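Local coordinates for protein putative enoyl-CoA hydratase/isomerase (Acinetobacter baumannii, PDB 3FDU) that probably acts on acyl-CoA thioesters as an enoyl-CoA hydratase or isomerase of the crotonase family, its exact substrate and reaction being unestablished, at residues 124-129 with 179-184; 139-144 with 230-235; 40-45 with 92-97. The protein carries 4 engineered substitutions. All coordinates share one frame; numbering follows the deposited sequence.

Interaction 1 (124-129 with 179-184); sequences VFADNT and GLVNEI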
# COMPACT_ATOMS: atom_id res chain seq x y z
N VAL A 124 -11.72 -8.73 7.37
CA VAL A 124 -11.75 -8.47 8.78
C VAL A 124 -12.84 -7.48 9.12
O VAL A 124 -12.92 -6.40 8.49
CB VAL A 124 -10.42 -7.87 9.25
CG1 VAL A 124 -10.49 -7.61 10.76
CG2 VAL A 124 -9.24 -8.83 8.96
N PHE A 125 -13.71 -7.85 10.07
CA PHE A 125 -14.74 -6.94 10.55
C PHE A 125 -14.49 -6.62 12.02
O PHE A 125 -14.07 -7.48 12.80
CB PHE A 125 -16.15 -7.53 10.34
CG PHE A 125 -16.43 -7.93 8.91
CD1 PHE A 125 -16.63 -6.94 7.92
CD2 PHE A 125 -16.43 -9.28 8.53
CE1 PHE A 125 -16.87 -7.31 6.56
CE2 PHE A 125 -16.70 -9.63 7.21
CZ PHE A 125 -16.90 -8.63 6.23
N ALA A 126 -14.71 -5.38 12.41
CA ALA A 126 -14.55 -5.01 13.83
C ALA A 126 -15.72 -4.13 14.24
O ALA A 126 -16.39 -3.53 13.38
CB ALA A 126 -13.24 -4.24 14.01
N ASP A 127 -15.96 -4.03 15.54
CA ASP A 127 -16.87 -3.00 16.01
C ASP A 127 -16.04 -1.93 16.73
O ASP A 127 -14.80 -2.05 16.79
CB ASP A 127 -18.02 -3.61 16.87
CG ASP A 127 -17.56 -4.11 18.25
OD1 ASP A 127 -16.43 -3.76 18.72
OD2 ASP A 127 -18.36 -4.84 18.90
N ASN A 128 -16.71 -0.86 17.20
CA ASN A 128 -16.00 0.30 17.73
C ASN A 128 -15.36 0.03 19.08
O ASN A 128 -14.65 0.90 19.63
CB ASN A 128 -16.95 1.50 17.84
CG ASN A 128 -16.22 2.84 17.61
OD1 ASN A 128 -15.25 2.93 16.85
ND2 ASN A 128 -16.78 3.91 18.19
N THR A 129 -15.64 -1.14 19.64
CA THR A 129 -15.02 -1.51 20.93
C THR A 129 -13.58 -2.05 20.73
O THR A 129 -12.85 -2.27 21.71
CB THR A 129 -15.80 -2.62 21.70
OG1 THR A 129 -15.62 -3.91 21.07
CG2 THR A 129 -17.32 -2.32 21.83
N GLY A 179 -6.04 -0.18 6.66
CA GLY A 179 -6.46 -1.34 5.89
C GLY A 179 -6.42 -2.70 6.60
O GLY A 179 -6.53 -3.73 5.95
N LEU A 180 -6.24 -2.69 7.92
CA LEU A 180 -6.26 -3.88 8.74
C LEU A 180 -7.68 -4.41 8.91
O LEU A 180 -7.88 -5.59 9.13
CB LEU A 180 -5.66 -3.56 10.13
CG LEU A 180 -4.11 -3.36 10.16
CD1 LEU A 180 -3.67 -2.71 11.52
CD2 LEU A 180 -3.44 -4.74 10.01
N VAL A 181 -8.66 -3.50 8.86
CA VAL A 181 -10.07 -3.88 9.05
C VAL A 181 -10.78 -3.47 7.74
O VAL A 181 -10.51 -2.39 7.22
CB VAL A 181 -10.65 -3.09 10.29
CG1 VAL A 181 -12.14 -2.94 10.27
CG2 VAL A 181 -10.12 -3.67 11.64
N ASN A 182 -11.69 -4.29 7.23
CA ASN A 182 -12.49 -3.95 6.02
C ASN A 182 -13.61 -2.94 6.30
O ASN A 182 -13.89 -2.01 5.50
CB ASN A 182 -13.13 -5.24 5.44
CG ASN A 182 -12.10 -6.10 4.72
OD1 ASN A 182 -11.28 -6.77 5.35
ND2 ASN A 182 -12.07 -6.00 3.39
N GLU A 183 -14.29 -3.13 7.42
CA GLU A 183 -15.42 -2.25 7.76
C GLU A 183 -15.66 -2.27 9.29
O GLU A 183 -15.47 -3.29 9.94
CB GLU A 183 -16.68 -2.78 7.04
CG GLU A 183 -17.97 -2.07 7.31
CD GLU A 183 -19.13 -2.63 6.44
OE1 GLU A 183 -18.93 -3.63 5.70
OE2 GLU A 183 -20.25 -2.08 6.50
N ILE A 184 -16.09 -1.14 9.84
CA ILE A 184 -16.55 -1.08 11.24
C ILE A 184 -18.08 -1.27 11.20
O ILE A 184 -18.81 -0.52 10.49
CB ILE A 184 -16.14 0.27 11.91
CG1 ILE A 184 -14.61 0.48 11.89
CG2 ILE A 184 -16.74 0.36 13.36
CD1 ILE A 184 -14.18 1.96 12.24
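Val124 and Asn182 grip each other through two hydrogen bonds. The Val124 N-H goes to the side-chain oxygen of Asn182, with N to OD1 at 2.8 Å, and the Asn182 N-H returns to the carbonyl of Val124, with N to O at 2.7 Å. Asn182 CG lies beside its own backbone N (chi1 -75°), and chi2 of 75° then sets the turn of the amide; OD1 receives the Val124 N-H from above the amide plane, 39° out of it. One residue serves both backbone polar groups of Val124, standing in for a strand partner just where 183-184 begins. Beyond it the pairing becomes a short parallel bridge: Ala126 N makes a weak bond of 3.3 Å to Glu183 O, and Ile184 CA adds a CA-H...O contact to Ala126 O. Glu183 N is buried without a partner.

Apolar contacts follow. Val124 rests its CB on Leu180 O at 3.4 Å, and the Val181 side chain, crossing that of Val124 at about a right angle, brings CG2 to 4.1 Å from Val124 CG1 and 4.0 Å from Ala126 CB. Beside the Phe125 ring, Glu183 CB approaches the edge, close to the ring plane.

Within this chain, strand 183-184 is the outermost on this side of the six-stranded sheet of the crotonase fold, and strand 123-126 separates it from strand 102-106. Val181 and Ile184 pack on helix 172-177, Phe125 on helix 188-200, while Asn182 ND2 is held by Glu162 and the carbonyl of His158 of a second subunit.

Interaction 2 (139-144 with 230-235); sequences LGLSPE and EIFMQR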
# COMPACT_ATOMS: atom_id res chain seq x y z
N LEU A 139 8.16 -4.32 24.17
CA LEU A 139 8.53 -5.51 24.94
C LEU A 139 10.01 -5.88 24.75
O LEU A 139 10.47 -6.80 25.38
CB LEU A 139 7.65 -6.72 24.55
CG LEU A 139 6.17 -6.63 24.93
CD1 LEU A 139 5.34 -7.69 24.21
CD2 LEU A 139 6.05 -6.77 26.48
N GLY A 140 10.76 -5.19 23.89
CA GLY A 140 12.16 -5.65 23.56
C GLY A 140 12.26 -6.75 22.49
O GLY A 140 13.32 -7.38 22.32
N LEU A 141 11.17 -6.96 21.76
CA LEU A 141 11.12 -7.92 20.68
C LEU A 141 11.17 -7.26 19.29
O LEU A 141 11.85 -6.23 19.09
CB LEU A 141 9.88 -8.79 20.86
CG LEU A 141 9.82 -9.51 22.23
CD1 LEU A 141 8.43 -10.04 22.71
CD2 LEU A 141 10.85 -10.70 22.19
N SER A 142 10.50 -7.85 18.30
CA SER A 142 10.70 -7.41 16.91
C SER A 142 9.53 -7.96 16.12
O SER A 142 8.68 -8.64 16.70
CB SER A 142 12.07 -7.93 16.33
OG SER A 142 12.12 -9.35 16.43
N PRO A 143 9.46 -7.69 14.82
CA PRO A 143 8.18 -8.04 14.15
C PRO A 143 7.89 -9.55 14.10
O PRO A 143 8.85 -10.37 14.11
CB PRO A 143 8.40 -7.53 12.71
CG PRO A 143 9.30 -6.26 12.95
CD PRO A 143 10.28 -6.75 14.02
N GLU A 144 6.61 -9.95 14.03
CA GLU A 144 6.28 -11.33 13.61
C GLU A 144 5.09 -11.37 12.65
O GLU A 144 4.50 -10.34 12.36
CB GLU A 144 6.07 -12.31 14.80
CG GLU A 144 5.35 -11.74 16.02
CD GLU A 144 4.45 -12.78 16.73
OE1 GLU A 144 5.01 -13.69 17.40
OE2 GLU A 144 3.20 -12.65 16.68
N GLU A 230 13.53 -15.85 13.23
CA GLU A 230 14.93 -15.99 13.68
C GLU A 230 15.40 -14.75 14.48
O GLU A 230 15.96 -14.85 15.60
CB GLU A 230 15.83 -16.27 12.44
CG GLU A 230 17.32 -16.33 12.76
CD GLU A 230 18.14 -16.92 11.58
OE1 GLU A 230 19.21 -17.47 11.88
OE2 GLU A 230 17.72 -16.84 10.39
N ILE A 231 15.13 -13.58 13.93
CA ILE A 231 15.42 -12.34 14.62
C ILE A 231 14.64 -12.20 15.95
O ILE A 231 15.20 -11.76 16.96
CB ILE A 231 15.19 -11.11 13.69
CG1 ILE A 231 16.24 -11.19 12.55
CG2 ILE A 231 15.19 -9.74 14.53
CD1 ILE A 231 15.98 -10.23 11.43
N PHE A 232 13.38 -12.60 15.94
CA PHE A 232 12.50 -12.55 17.11
C PHE A 232 13.11 -13.40 18.27
O PHE A 232 13.15 -12.96 19.43
CB PHE A 232 11.11 -13.09 16.72
CG PHE A 232 10.05 -12.95 17.81
CD1 PHE A 232 9.17 -11.86 17.81
CD2 PHE A 232 9.91 -13.91 18.78
CE1 PHE A 232 8.16 -11.72 18.84
CE2 PHE A 232 8.92 -13.78 19.81
CZ PHE A 232 8.04 -12.69 19.82
N MET A 233 13.59 -14.60 17.95
CA MET A 233 14.21 -15.45 18.99
C MET A 233 15.53 -14.93 19.57
O MET A 233 15.82 -15.15 20.77
CB MET A 233 14.32 -16.92 18.50
CG MET A 233 12.95 -17.68 18.46
SD MET A 233 12.00 -17.85 20.02
CE MET A 233 13.28 -18.78 20.98
N GLN A 234 16.32 -14.24 18.73
CA GLN A 234 17.51 -13.46 19.16
C GLN A 234 17.14 -12.45 20.24
O GLN A 234 17.84 -12.28 21.23
CB GLN A 234 18.15 -12.71 17.99
CG GLN A 234 18.77 -13.63 16.92
CD GLN A 234 19.31 -12.86 15.70
OE1 GLN A 234 19.34 -11.62 15.67
NE2 GLN A 234 19.75 -13.59 14.71
N ARG A 235 16.03 -11.74 20.00
CA ARG A 235 15.48 -10.80 21.01
C ARG A 235 14.94 -11.50 22.21
O ARG A 235 15.23 -11.10 23.32
CB ARG A 235 14.36 -9.91 20.41
CG ARG A 235 14.68 -9.39 19.05
CD ARG A 235 15.34 -8.05 19.01
NE ARG A 235 15.97 -7.68 20.25
CZ ARG A 235 17.26 -7.87 20.51
NH1 ARG A 235 18.05 -8.42 19.59
NH2 ARG A 235 17.75 -7.48 21.68
O HOH W 1 15.82 -5.03 22.04
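Phe232 and Arg235, one turn apart on helix 218-236, both touch Leu141 and Ser142 of the loop 139-144. Leu141 sends its two methyls to different partners: CD1 reaches the ring tip, 3.9 Å from Phe232 CZ, while CD2 lies over one ring face toward the rim and also 4.0 Å from Arg235 CB. The ring edge meets the carbonyl of Ser142 in plane, with Phe232 CD1 3.4 Å from Ser142 O, an oxygen that is buried with no polar partner. Phe232 CG stands anti to the backbone N (chi1 -173°), beside the carbonyl carbon; Glu144 OE1 lies 4.0 Å from Phe232 CZ. Ser142 turns its hydroxyl onto the helix surface, OG lying 3.3 Å from Phe232 CA and close to Ile231 CG2. Arg235 brings CB to 3.3 Å from Gly140 O and then bends at chi2 and chi3. Its NE makes a weak bond of 3.4 Å to Gly140 O, which lies at the guanidinium edge, and a water weakly bridges the same carbonyl to NH2.

The loop joins strand 131-133 to helix 147-155, and in this crotonase-type chain it lies between helix 218-236 and a third subunit, whose Ser206 OG donates a hydrogen bond to Leu141 O.

Farther out, a salt bridge from NH2 to Glu240 anchors the end of Arg235, and Glu144 is packed by Phe89 and Leu92 of helix 87-97.

Interaction 3 (40-45 with 92-97); sequences ALDEAD and LKSAAR. With SO4 (sulfate ion), chain G.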
# COMPACT_ATOMS: atom_id res chain seq x y z
N ALA A 40 -6.51 -26.88 13.80
CA ALA A 40 -7.89 -26.71 13.33
C ALA A 40 -8.00 -26.06 11.94
O ALA A 40 -8.89 -26.42 11.13
CB ALA A 40 -8.75 -25.89 14.35
N LEU A 41 -7.18 -25.05 11.69
CA LEU A 41 -7.09 -24.45 10.35
C LEU A 41 -6.62 -25.49 9.29
O LEU A 41 -7.15 -25.56 8.20
CB LEU A 41 -6.09 -23.29 10.36
CG LEU A 41 -6.63 -22.11 11.23
CD1 LEU A 41 -5.62 -20.99 11.42
CD2 LEU A 41 -7.89 -21.57 10.61
N ASP A 42 -5.59 -26.25 9.63
CA ASP A 42 -5.04 -27.27 8.72
C ASP A 42 -6.13 -28.31 8.41
O ASP A 42 -6.39 -28.62 7.26
CB ASP A 42 -3.85 -27.94 9.38
CG ASP A 42 -2.65 -27.02 9.50
OD1 ASP A 42 -2.59 -25.98 8.79
OD2 ASP A 42 -1.75 -27.36 10.28
N GLU A 43 -6.78 -28.83 9.46
CA GLU A 43 -7.88 -29.78 9.24
C GLU A 43 -9.08 -29.19 8.49
O GLU A 43 -9.68 -29.85 7.63
CB GLU A 43 -8.31 -30.42 10.56
CG GLU A 43 -7.23 -31.37 11.15
CD GLU A 43 -7.46 -31.67 12.64
OE1 GLU A 43 -8.36 -31.06 13.28
OE2 GLU A 43 -6.70 -32.51 13.19
N ALA A 44 -9.47 -27.95 8.81
CA ALA A 44 -10.54 -27.31 8.05
C ALA A 44 -10.24 -27.30 6.55
O ALA A 44 -11.14 -27.46 5.75
CB ALA A 44 -10.82 -25.82 8.54
N ASP A 45 -9.00 -27.07 6.18
CA ASP A 45 -8.67 -26.93 4.76
C ASP A 45 -8.82 -28.28 4.03
O ASP A 45 -9.02 -28.31 2.83
CB ASP A 45 -7.24 -26.43 4.58
CG ASP A 45 -7.06 -25.61 3.31
OD1 ASP A 45 -8.06 -25.41 2.59
OD2 ASP A 45 -5.91 -25.18 3.02
N LEU A 92 0.62 -18.62 12.53
CA LEU A 92 0.63 -17.64 11.46
C LEU A 92 0.81 -18.26 10.09
O LEU A 92 0.17 -17.84 9.14
CB LEU A 92 1.66 -16.53 11.70
CG LEU A 92 1.33 -15.54 12.85
CD1 LEU A 92 2.62 -14.97 13.50
CD2 LEU A 92 0.44 -14.44 12.36
N LYS A 93 1.74 -19.24 9.96
CA LYS A 93 1.85 -19.96 8.68
C LYS A 93 0.63 -20.81 8.31
O LYS A 93 0.25 -20.89 7.13
CB LYS A 93 3.15 -20.81 8.62
CG LYS A 93 4.43 -19.93 8.65
CD LYS A 93 5.75 -20.76 8.64
CE LYS A 93 5.94 -21.49 9.96
NZ LYS A 93 7.27 -22.22 9.97
N SER A 94 0.04 -21.51 9.28
CA SER A 94 -1.18 -22.24 9.00
C SER A 94 -2.29 -21.33 8.44
O SER A 94 -3.04 -21.71 7.58
CB SER A 94 -1.75 -22.90 10.25
OG SER A 94 -0.96 -24.05 10.58
N ALA A 95 -2.42 -20.17 9.04
CA ALA A 95 -3.37 -19.20 8.58
C ALA A 95 -3.00 -18.70 7.18
O ALA A 95 -3.85 -18.70 6.30
CB ALA A 95 -3.48 -18.04 9.61
N ALA A 96 -1.74 -18.33 6.96
CA ALA A 96 -1.32 -17.87 5.64
C ALA A 96 -1.61 -18.90 4.54
O ALA A 96 -1.98 -18.51 3.42
CB ALA A 96 0.19 -17.48 5.62
N ARG A 97 -1.46 -20.19 4.84
CA ARG A 97 -1.62 -21.25 3.83
C ARG A 97 -3.08 -21.75 3.63
O ARG A 97 -3.34 -22.46 2.66
CB ARG A 97 -0.74 -22.47 4.14
CG ARG A 97 0.75 -22.26 3.94
CD ARG A 97 1.54 -23.38 4.60
NE ARG A 97 2.90 -23.42 4.06
CZ ARG A 97 3.99 -23.68 4.76
NH1 ARG A 97 5.17 -23.71 4.14
NH2 ARG A 97 3.93 -23.90 6.07
S SO4 G . 6.66 -25.05 7.51
O1 SO4 G . 7.10 -24.32 6.31
O2 SO4 G . 7.65 -26.05 7.87
O3 SO4 G . 6.42 -24.14 8.63
O4 SO4 G . 5.36 -25.66 7.23
O HOH W 2 -3.67 -24.38 7.13
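Helices 31-46 and 87-97 of the crotonase fold lie side by side where Leu41 and Asp42 meet Ser94 and Ala95, their local axes 9.2 Å apart and running in nearly the same direction, 22° from parallel. The apolar touch is small: Leu41 CD1 rests against Ala95, 4.1 Å from its CB. Alongside, Asp42 OD1 comes 3.1 Å from Ser94 OG; the hydroxyl proton is not settled on this oxygen, because Val90 O also lies within its reach. A water also bridges the helices, donating to Ser94 O at 2.8 Å and to Asp42 OD1 at a doubtfully short 2.5 Å. Asp45 OD2 lies near the backbone oxygen of Arg97, while its OD1 bonds to Ser99.

On helix 87-97, Lys93 and Arg97 hold a sulfate, likely a remnant of the crystallisation medium. Arg97 NH1 donates to sulfate O1 at 3.0 Å, and the ion sits in the plane of the guanidinium at its edge. Lys93 NZ, on a chain bent at chi3, is modelled doubtfully close to sulfate O3 and has a salt bridge to Asp226. Two basic side chains one turn apart provide positive charge that probably attracts an anion here, without indicating a physiological ligand.

How the interactions relate
Interactions 2 and 3 touch: Glu144 OE2 lies 4.0 Å from Leu92 CD1, so helix 87-97 links the loop 139-144 to helix 31-46, although the two centres are 23 Å apart. Helix 218-236 also spans both, packing on Lys93 and Arg97 at one end and carrying interaction 2 at the other. Interaction 1 stands apart, its nearest atoms about 10 Å from interaction 2 and about 11 Å from interaction 3. Along the chain its segments alternate with those of interaction 2, whereas interaction 3 closes before either opens. A glycerol, probably a crystallisation additive that may mark a pocket, lies about 4 Å from the Phe232 side chain; the sulfate is held by Lys93 and Arg97 of segment 92-97.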